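Local coordinates for disulfide bond protein A (Staphylococcus aureus, PDB 3BCI), which probably acts as a thiol-disulfide oxidoreductase of the DsbA type, forming disulfide bonds in partner proteins during oxidative folding, at residues P13-Y18 with H45-Q50; A153-E158 with E167-L172. All coordinates share one frame; numbering follows the deposited sequence.

Overall arrangement
Contact 1 (13-18 with 45-50) and contact 2 (153-158 with 167-172) meet at one mixed sheet, in which strand 14-19 lies between 48-53 and 152-155; their centres are about 9 Å apart. Contact 1 joins two parallel strands chiefly through backbone hydrogen bonds and is only partly buried. Contact 2 is mostly buried although farther from the centre of the chain, about 17 Å against 11 Å, and packs a helix on the sheet with no hydrogen bond across it. Directly between the contacts, Val16 N lies 2.8 Å from Phe154 O, a probable hydrogen bond of the antiparallel pairing. The apolar side chains of Val15 and Ile155 also touch.

Contact 1: P13-Y18 with H45-Q50; sequences PLVVVY and HKVEYQ
Leu14, Val15 and Val16 pair with Glu48, Tyr49 and Gln50 as parallel neighbours, strands 14-18 and 48-50 belonging to the two strands of the beta-alpha-beta unit 14-19, 24-42, 48-53 of the thioredoxin fold. The short strand axes run 15° apart in the same sense. Four backbone hydrogen bonds join the segments, and alternate residues do the bonding: Glu48 N gives to Pro13 O, Val15 N to Glu48 O at 2.7 Å, Gln50 N to Val15 O, and Val17 N to Gln50 O. The third is the most bent, 152° at the hydrogen, and the same Val15 O also receives a CA-H...O contact from Tyr49 CA at 3.4 Å.

On the face carrying Val15 and Tyr49, the side-chain contacts are chiefly apolar. Val15 CG2, set beside its own backbone N by the torsion that leaves CG1 anti to that N (178°), reaches Val47 CG2 at 4.0 Å. Val47 CG1 meets Pro13 CB on the ring at 3.8 Å, extending this patch past the first bridge. On the other face, Leu14 and Glu48 side chains cross at about a right angle, CD1 of Leu14 lying 4.0 Å from CB of Glu48, whereas Val16 and Gln50 lie side by side.

Helix 24-42, the crossover between the strands, covers the Val15 and Tyr49 face: its Met34 and Ile42 touch Tyr49, and Tyr41 touches Val47. Gln83 OE1, outside both segments, is hydrogen-bonded to Tyr49 OH, which fixes the polar end of the ring. At the ring edge, Val17 CG2 lies in the plane, 3.9 Å from CE1 of Tyr49.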
ATOM      1  N   PRO A  13      16.743  -0.777  -7.811  1.00 31.94           N
ATOM      2  CA  PRO A  13      15.522  -1.350  -8.380  1.00 30.13           C
ATOM      3  C   PRO A  13      14.259  -0.704  -7.791  1.00 27.76           C
ATOM      4  O   PRO A  13      14.202  -0.385  -6.605  1.00 25.22           O
ATOM      5  CB  PRO A  13      15.626  -2.823  -7.991  1.00 28.63           C
ATOM      6  CG  PRO A  13      17.115  -3.074  -7.999  1.00 31.59           C
ATOM      7  CD  PRO A  13      17.662  -1.833  -7.340  1.00 28.92           C
ATOM      8  N   LEU A  14      13.252  -0.495  -8.627  1.00 23.17           N
ATOM      9  CA  LEU A  14      11.987   0.042  -8.142  1.00 25.79           C
ATOM     10  C   LEU A  14      10.958  -1.090  -8.211  1.00 27.22           C
ATOM     11  O   LEU A  14      10.675  -1.618  -9.288  1.00 24.25           O
ATOM     12  CB  LEU A  14      11.506   1.200  -9.008  1.00 26.23           C
ATOM     13  CG  LEU A  14      10.012   1.523  -8.862  1.00 30.80           C
ATOM     14  CD1 LEU A  14       9.726   2.197  -7.520  1.00 29.25           C
ATOM     15  CD2 LEU A  14       9.589   2.422 -10.005  1.00 40.69           C
ATOM     16  N   VAL A  15      10.410  -1.470  -7.062  1.00 21.36           N
ATOM     17  CA  VAL A  15       9.406  -2.527  -7.025  1.00 22.62           C
ATOM     18  C   VAL A  15       8.030  -1.889  -6.846  1.00 26.84           C
ATOM     19  O   VAL A  15       7.779  -1.191  -5.860  1.00 24.56           O
ATOM     20  CB  VAL A  15       9.666  -3.505  -5.858  1.00 25.90           C
ATOM     21  CG1 VAL A  15       8.580  -4.575  -5.821  1.00 16.26           C
ATOM     22  CG2 VAL A  15      11.051  -4.144  -6.012  1.00 23.95           C
ATOM     23  N   VAL A  16       7.141  -2.124  -7.808  1.00 22.65           N
ATOM     24  CA  VAL A  16       5.798  -1.561  -7.754  1.00 19.81           C
ATOM     25  C   VAL A  16       4.751  -2.663  -7.660  1.00 23.02           C
ATOM     26  O   VAL A  16       4.762  -3.620  -8.442  1.00 24.32           O
ATOM     27  CB  VAL A  16       5.477  -0.717  -9.009  1.00 24.24           C
ATOM     28  CG1 VAL A  16       4.080  -0.106  -8.877  1.00 25.47           C
ATOM     29  CG2 VAL A  16       6.524   0.369  -9.199  1.00 28.10           C
ATOM     30  N   VAL A  17       3.853  -2.525  -6.693  1.00 22.02           N
ATOM     31  CA  VAL A  17       2.775  -3.487  -6.510  1.00 21.67           C
ATOM     32  C   VAL A  17       1.468  -2.720  -6.672  1.00 23.54           C
ATOM     33  O   VAL A  17       1.252  -1.705  -6.009  1.00 22.05           O
ATOM     34  CB  VAL A  17       2.810  -4.144  -5.105  1.00 25.05           C
ATOM     35  CG1 VAL A  17       1.518  -4.948  -4.856  1.00 22.90           C
ATOM     36  CG2 VAL A  17       4.013  -5.075  -5.002  1.00 21.89           C
ATOM     37  N   TYR A  18       0.623  -3.199  -7.579  1.00 22.25           N
ATOM     38  CA  TYR A  18      -0.677  -2.586  -7.840  1.00 22.98           C
ATOM     39  C   TYR A  18      -1.735  -3.383  -7.100  1.00 24.45           C
ATOM     40  O   TYR A  18      -1.738  -4.612  -7.156  1.00 26.72           O
ATOM     41  CB  TYR A  18      -0.976  -2.608  -9.341  1.00 21.35           C
ATOM     42  CG  TYR A  18      -0.119  -1.668 -10.154  1.00 27.89           C
ATOM     43  CD1 TYR A  18      -0.480  -0.330 -10.319  1.00 24.06           C
ATOM     44  CD2 TYR A  18       1.044  -2.121 -10.779  1.00 23.45           C
ATOM     45  CE1 TYR A  18       0.288   0.531 -11.095  1.00 26.40           C
ATOM     46  CE2 TYR A  18       1.823  -1.269 -11.555  1.00 31.34           C
ATOM     47  CZ  TYR A  18       1.438   0.054 -11.713  1.00 27.90           C
ATOM     48  OH  TYR A  18       2.178   0.888 -12.515  1.00 28.06           O
ATOM     49  N   HIS A  45      16.950  -0.926   2.563  1.00 27.72           N
ATOM     50  CA  HIS A  45      17.044   0.042   1.470  1.00 30.08           C
ATOM     51  C   HIS A  45      17.698  -0.422   0.172  1.00 33.27           C
ATOM     52  O   HIS A  45      18.343   0.371  -0.519  1.00 32.55           O
ATOM     53  CB  HIS A  45      17.766   1.292   1.980  1.00 32.11           C
ATOM     54  CG  HIS A  45      17.216   1.808   3.271  1.00 29.79           C
ATOM     55  ND1 HIS A  45      15.932   2.294   3.387  1.00 35.74           N
ATOM     56  CD2 HIS A  45      17.755   1.865   4.512  1.00 26.43           C
ATOM     57  CE1 HIS A  45      15.701   2.626   4.646  1.00 31.48           C
ATOM     58  NE2 HIS A  45      16.792   2.375   5.348  1.00 34.50           N
ATOM     59  N   LYS A  46      17.534  -1.693  -0.173  1.00 30.92           N
ATOM     60  CA  LYS A  46      18.112  -2.200  -1.412  1.00 30.18           C
ATOM     61  C   LYS A  46      17.255  -1.813  -2.614  1.00 30.68           C
ATOM     62  O   LYS A  46      17.757  -1.676  -3.725  1.00 32.86           O
ATOM     63  CB  LYS A  46      18.275  -3.718  -1.352  1.00 32.57           C
ATOM     64  CG  LYS A  46      19.550  -4.154  -0.655  1.00 32.29           C
ATOM     65  CD  LYS A  46      19.750  -5.652  -0.759  1.00 39.93           C
ATOM     66  CE  LYS A  46      21.191  -6.017  -0.456  1.00 49.37           C
ATOM     67  NZ  LYS A  46      21.389  -7.490  -0.370  1.00 62.53           N
ATOM     68  N   VAL A  47      15.960  -1.634  -2.392  1.00 26.75           N
ATOM     69  CA  VAL A  47      15.067  -1.242  -3.478  1.00 22.99           C
ATOM     70  C   VAL A  47      14.109  -0.176  -2.986  1.00 25.57           C
ATOM     71  O   VAL A  47      14.015   0.082  -1.787  1.00 27.94           O
ATOM     72  CB  VAL A  47      14.209  -2.427  -3.980  1.00 26.01           C
ATOM     73  CG1 VAL A  47      15.099  -3.615  -4.318  1.00 26.21           C
ATOM     74  CG2 VAL A  47      13.174  -2.812  -2.916  1.00 22.35           C
ATOM     75  N   GLU A  48      13.420   0.457  -3.924  1.00 27.18           N
ATOM     76  CA  GLU A  48      12.405   1.445  -3.593  1.00 28.83           C
ATOM     77  C   GLU A  48      11.115   0.652  -3.772  1.00 30.63           C
ATOM     78  O   GLU A  48      10.951  -0.048  -4.775  1.00 25.92           O
ATOM     79  CB  GLU A  48      12.429   2.610  -4.582  1.00 31.95           C
ATOM     80  CG  GLU A  48      13.723   3.403  -4.572  1.00 56.74           C
ATOM     81  CD  GLU A  48      13.796   4.389  -3.423  1.00 62.17           C
ATOM     82  OE1 GLU A  48      13.247   4.093  -2.339  1.00 69.87           O
ATOM     83  OE2 GLU A  48      14.413   5.459  -3.604  1.00 71.04           O
ATOM     84  N   TYR A  49      10.222   0.729  -2.791  1.00 27.10           N
ATOM     85  CA  TYR A  49       8.950   0.023  -2.869  1.00 26.42           C
ATOM     86  C   TYR A  49       7.835   1.041  -3.031  1.00 28.33           C
ATOM     87  O   TYR A  49       7.834   2.080  -2.366  1.00 24.03           O
ATOM     88  CB  TYR A  49       8.707  -0.801  -1.598  1.00 24.00           C
ATOM     89  CG  TYR A  49       7.296  -1.338  -1.476  1.00 23.41           C
ATOM     90  CD1 TYR A  49       6.801  -2.291  -2.374  1.00 27.51           C
ATOM     91  CD2 TYR A  49       6.443  -0.875  -0.475  1.00 22.26           C
ATOM     92  CE1 TYR A  49       5.483  -2.766  -2.270  1.00 24.57           C
ATOM     93  CE2 TYR A  49       5.135  -1.338  -0.365  1.00 25.24           C
ATOM     94  CZ  TYR A  49       4.662  -2.280  -1.260  1.00 25.88           C
ATOM     95  OH  TYR A  49       3.371  -2.740  -1.131  1.00 29.04           O
ATOM     96  N   GLN A  50       6.902   0.748  -3.930  1.00 21.63           N
ATOM     97  CA  GLN A  50       5.766   1.630  -4.159  1.00 26.83           C
ATOM     98  C   GLN A  50       4.495   0.815  -4.306  1.00 24.16           C
ATOM     99  O   GLN A  50       4.443  -0.141  -5.079  1.00 22.53           O
ATOM    100  CB  GLN A  50       5.966   2.484  -5.419  1.00 21.67           C
ATOM    101  CG  GLN A  50       4.718   3.284  -5.811  1.00 19.99           C
ATOM    102  CD  GLN A  50       4.952   4.242  -6.972  1.00 27.70           C
ATOM    103  OE1 GLN A  50       5.863   4.052  -7.780  1.00 28.63           O
ATOM    104  NE2 GLN A  50       4.114   5.270  -7.068  1.00 23.84           N
TER

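Contact 2: A153-E158 with E167-L172; sequences AFINGE and ESYEKL
Ile155 and Leu172, which bury the most surface here, meet where strand 153-155 packs against helix 167-172. The strand and helix axes approach to 9.4 Å and run 23° apart, and the closest pair of CA atoms, those of Ile155 and Leu172, is 7.0 Å apart. Ile155 points toward the helix. With CG1 beside its backbone N and CD1 carried on in an extended chain (chi2 -177°), its terminal methyl reaches Leu172 CB at 3.7 Å and also lies against the backbone, 3.6 Å from Tyr169 O. Leu172 answers obliquely: its CD1 comes within 3.8 Å of Ile155 CB and also touches Glu158 O, so this one methyl spans both arms of the hairpin. That hairpin is a type I' turn from Ile155 to Glu158, closed by paired backbone bonds, Ile155 N to Glu158 O and Glu158 N to Ile155 O.

One helical turn earlier, Tyr169 supplies the other large surface. Its phenol end reaches Ala153, whose CB is 3.4 Å from Tyr169 OH and 3.7 Å from Tyr169 CE1. The hydroxyl is hydrogen-bonded to Pro163 O, which holds the ring at its far end, while Leu29 and Val33 of helix 24-42 touch the same side chain. No hydrogen bond crosses between the segments, so the joint rests on van der Waals contact, mostly of methyl groups with carbon and with oxygen atoms. Packing of the C-terminal helix against the beta-hairpin of the central sheet in this way is characteristic of the thioredoxin fold.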
ATOM      1  N   ALA A 153       2.745  -7.086  -9.992  1.00 27.55           N
ATOM      2  CA  ALA A 153       3.964  -6.431  -9.543  1.00 22.29           C
ATOM      3  C   ALA A 153       4.970  -6.306 -10.668  1.00 23.74           C
ATOM      4  O   ALA A 153       5.024  -7.146 -11.561  1.00 23.96           O
ATOM      5  CB  ALA A 153       4.568  -7.209  -8.372  1.00 23.63           C
ATOM      6  N   PHE A 154       5.758  -5.238 -10.614  1.00 22.86           N
ATOM      7  CA  PHE A 154       6.778  -4.960 -11.613  1.00 24.93           C
ATOM      8  C   PHE A 154       8.054  -4.489 -10.922  1.00 28.31           C
ATOM      9  O   PHE A 154       8.000  -3.827  -9.886  1.00 25.65           O
ATOM     10  CB  PHE A 154       6.289  -3.859 -12.563  1.00 21.55           C
ATOM     11  CG  PHE A 154       5.070  -4.241 -13.358  1.00 27.19           C
ATOM     12  CD1 PHE A 154       5.196  -4.788 -14.630  1.00 24.99           C
ATOM     13  CD2 PHE A 154       3.796  -4.063 -12.829  1.00 26.34           C
ATOM     14  CE1 PHE A 154       4.063  -5.152 -15.367  1.00 31.66           C
ATOM     15  CE2 PHE A 154       2.659  -4.422 -13.554  1.00 29.73           C
ATOM     16  CZ  PHE A 154       2.791  -4.967 -14.824  1.00 30.37           C
ATOM     17  N   ILE A 155       9.198  -4.843 -11.495  1.00 23.05           N
ATOM     18  CA  ILE A 155      10.487  -4.420 -10.963  1.00 25.79           C
ATOM     19  C   ILE A 155      11.172  -3.733 -12.136  1.00 23.82           C
ATOM     20  O   ILE A 155      11.499  -4.368 -13.139  1.00 22.60           O
ATOM     21  CB  ILE A 155      11.319  -5.616 -10.460  1.00 26.88           C
ATOM     22  CG1 ILE A 155      10.568  -6.319  -9.321  1.00 27.13           C
ATOM     23  CG2 ILE A 155      12.677  -5.128  -9.974  1.00 23.88           C
ATOM     24  CD1 ILE A 155      11.319  -7.470  -8.678  1.00 24.19           C
ATOM     25  N   ASN A 156      11.364  -2.426 -12.006  1.00 24.75           N
ATOM     26  CA  ASN A 156      11.944  -1.617 -13.069  1.00 27.08           C
ATOM     27  C   ASN A 156      11.150  -1.848 -14.347  1.00 31.44           C
ATOM     28  O   ASN A 156      11.716  -1.959 -15.436  1.00 29.12           O
ATOM     29  CB  ASN A 156      13.420  -1.954 -13.298  1.00 25.00           C
ATOM     30  CG  ASN A 156      14.305  -1.477 -12.163  1.00 25.90           C
ATOM     31  OD1 ASN A 156      13.924  -0.592 -11.396  1.00 27.13           O
ATOM     32  ND2 ASN A 156      15.497  -2.052 -12.059  1.00 31.14           N
ATOM     33  N   GLY A 157       9.831  -1.943 -14.196  1.00 23.32           N
ATOM     34  CA  GLY A 157       8.961  -2.131 -15.341  1.00 21.80           C
ATOM     35  C   GLY A 157       8.842  -3.539 -15.881  1.00 25.70           C
ATOM     36  O   GLY A 157       8.086  -3.758 -16.819  1.00 25.49           O
ATOM     37  N   GLU A 158       9.590  -4.483 -15.312  1.00 23.10           N
ATOM     38  CA  GLU A 158       9.536  -5.878 -15.752  1.00 27.26           C
ATOM     39  C   GLU A 158       8.527  -6.603 -14.871  1.00 23.52           C
ATOM     40  O   GLU A 158       8.574  -6.505 -13.642  1.00 20.99           O
ATOM     41  CB  GLU A 158      10.915  -6.536 -15.620  1.00 28.27           C
ATOM     42  CG  GLU A 158      11.969  -5.945 -16.534  1.00 46.90           C
ATOM     43  CD  GLU A 158      11.989  -6.596 -17.906  1.00 54.78           C
ATOM     44  OE1 GLU A 158      10.914  -7.000 -18.400  1.00 49.44           O
ATOM     45  OE2 GLU A 158      13.088  -6.694 -18.491  1.00 61.12           O
ATOM     46  N   GLU A 167      10.384 -15.564  -4.110  1.00 29.44           N
ATOM     47  CA  GLU A 167      11.503 -15.970  -4.955  1.00 28.88           C
ATOM     48  C   GLU A 167      11.405 -15.448  -6.380  1.00 25.80           C
ATOM     49  O   GLU A 167      12.414 -15.336  -7.078  1.00 29.12           O
ATOM     50  CB  GLU A 167      11.633 -17.495  -4.972  1.00 36.84           C
ATOM     51  CG  GLU A 167      11.589 -18.117  -3.589  1.00 48.41           C
ATOM     52  CD  GLU A 167      12.209 -19.497  -3.542  0.50 55.26           C
ATOM     53  OE1 GLU A 167      11.955 -20.301  -4.464  0.50 57.80           O
ATOM     54  OE2 GLU A 167      12.944 -19.779  -2.573  0.50 57.53           O
ATOM     55  N   SER A 168      10.191 -15.134  -6.823  1.00 27.37           N
ATOM     56  CA  SER A 168      10.019 -14.615  -8.171  1.00 26.94           C
ATOM     57  C   SER A 168      10.516 -13.168  -8.223  1.00 27.24           C
ATOM     58  O   SER A 168      10.980 -12.693  -9.261  1.00 27.95           O
ATOM     59  CB  SER A 168       8.549 -14.698  -8.589  1.00 25.07           C
ATOM     60  OG  SER A 168       8.406 -14.332  -9.947  1.00 25.92           O
ATOM     61  N   TYR A 169      10.418 -12.468  -7.098  1.00 23.43           N
ATOM     62  CA  TYR A 169      10.899 -11.087  -7.034  1.00 25.68           C
ATOM     63  C   TYR A 169      12.420 -11.138  -6.976  1.00 23.88           C
ATOM     64  O   TYR A 169      13.114 -10.430  -7.707  1.00 28.66           O
ATOM     65  CB  TYR A 169      10.386 -10.384  -5.775  1.00 23.92           C
ATOM     66  CG  TYR A 169       8.903 -10.111  -5.759  1.00 25.35           C
ATOM     67  CD1 TYR A 169       8.412  -8.813  -5.931  1.00 22.49           C
ATOM     68  CD2 TYR A 169       7.988 -11.144  -5.563  1.00 22.55           C
ATOM     69  CE1 TYR A 169       7.049  -8.554  -5.905  1.00 21.15           C
ATOM     70  CE2 TYR A 169       6.622 -10.897  -5.537  1.00 24.31           C
ATOM     71  CZ  TYR A 169       6.159  -9.600  -5.709  1.00 24.38           C
ATOM     72  OH  TYR A 169       4.806  -9.356  -5.688  1.00 21.59           O
ATOM     73  N   GLU A 170      12.924 -11.985  -6.087  1.00 24.52           N
ATOM     74  CA  GLU A 170      14.355 -12.163  -5.889  1.00 34.35           C
ATOM     75  C   GLU A 170      15.036 -12.489  -7.212  1.00 38.40           C
ATOM     76  O   GLU A 170      16.155 -12.043  -7.476  1.00 34.83           O
ATOM     77  CB  GLU A 170      14.587 -13.284  -4.873  1.00 34.08           C
ATOM     78  CG  GLU A 170      16.019 -13.451  -4.423  1.00 44.35           C
ATOM     79  CD  GLU A 170      16.134 -14.383  -3.236  1.00 52.77           C
ATOM     80  OE1 GLU A 170      15.634 -15.525  -3.327  1.00 62.45           O
ATOM     81  OE2 GLU A 170      16.724 -13.976  -2.213  1.00 59.96           O
ATOM     82  N   LYS A 171      14.345 -13.256  -8.048  1.00 34.27           N
ATOM     83  CA  LYS A 171      14.866 -13.643  -9.350  1.00 35.06           C
ATOM     84  C   LYS A 171      15.194 -12.406 -10.181  1.00 37.67           C
ATOM     85  O   LYS A 171      16.284 -12.301 -10.739  1.00 39.78           O
ATOM     86  CB  LYS A 171      13.838 -14.516 -10.070  1.00 49.57           C
ATOM     87  CG  LYS A 171      14.337 -15.197 -11.330  1.00 58.54           C
ATOM     88  CD  LYS A 171      13.331 -16.243 -11.782  1.00 61.77           C
ATOM     89  CE  LYS A 171      13.300 -16.373 -13.290  0.50 65.18           C
ATOM     90  NZ  LYS A 171      12.236 -17.317 -13.728  0.50 63.49           N
ATOM     91  N   LEU A 172      14.256 -11.466 -10.252  1.00 33.86           N
ATOM     92  CA  LEU A 172      14.467 -10.233 -11.007  1.00 39.73           C
ATOM     93  C   LEU A 172      15.494  -9.315 -10.353  1.00 36.06           C
ATOM     94  O   LEU A 172      16.225  -8.601 -11.038  1.00 44.72           O
ATOM     95  CB  LEU A 172      13.151  -9.463 -11.153  1.00 35.71           C
ATOM     96  CG  LEU A 172      12.213  -9.884 -12.278  1.00 37.80           C
ATOM     97  CD1 LEU A 172      10.990  -8.976 -12.290  1.00 33.58           C
ATOM     98  CD2 LEU A 172      12.949  -9.798 -13.604  1.00 38.04           C
TER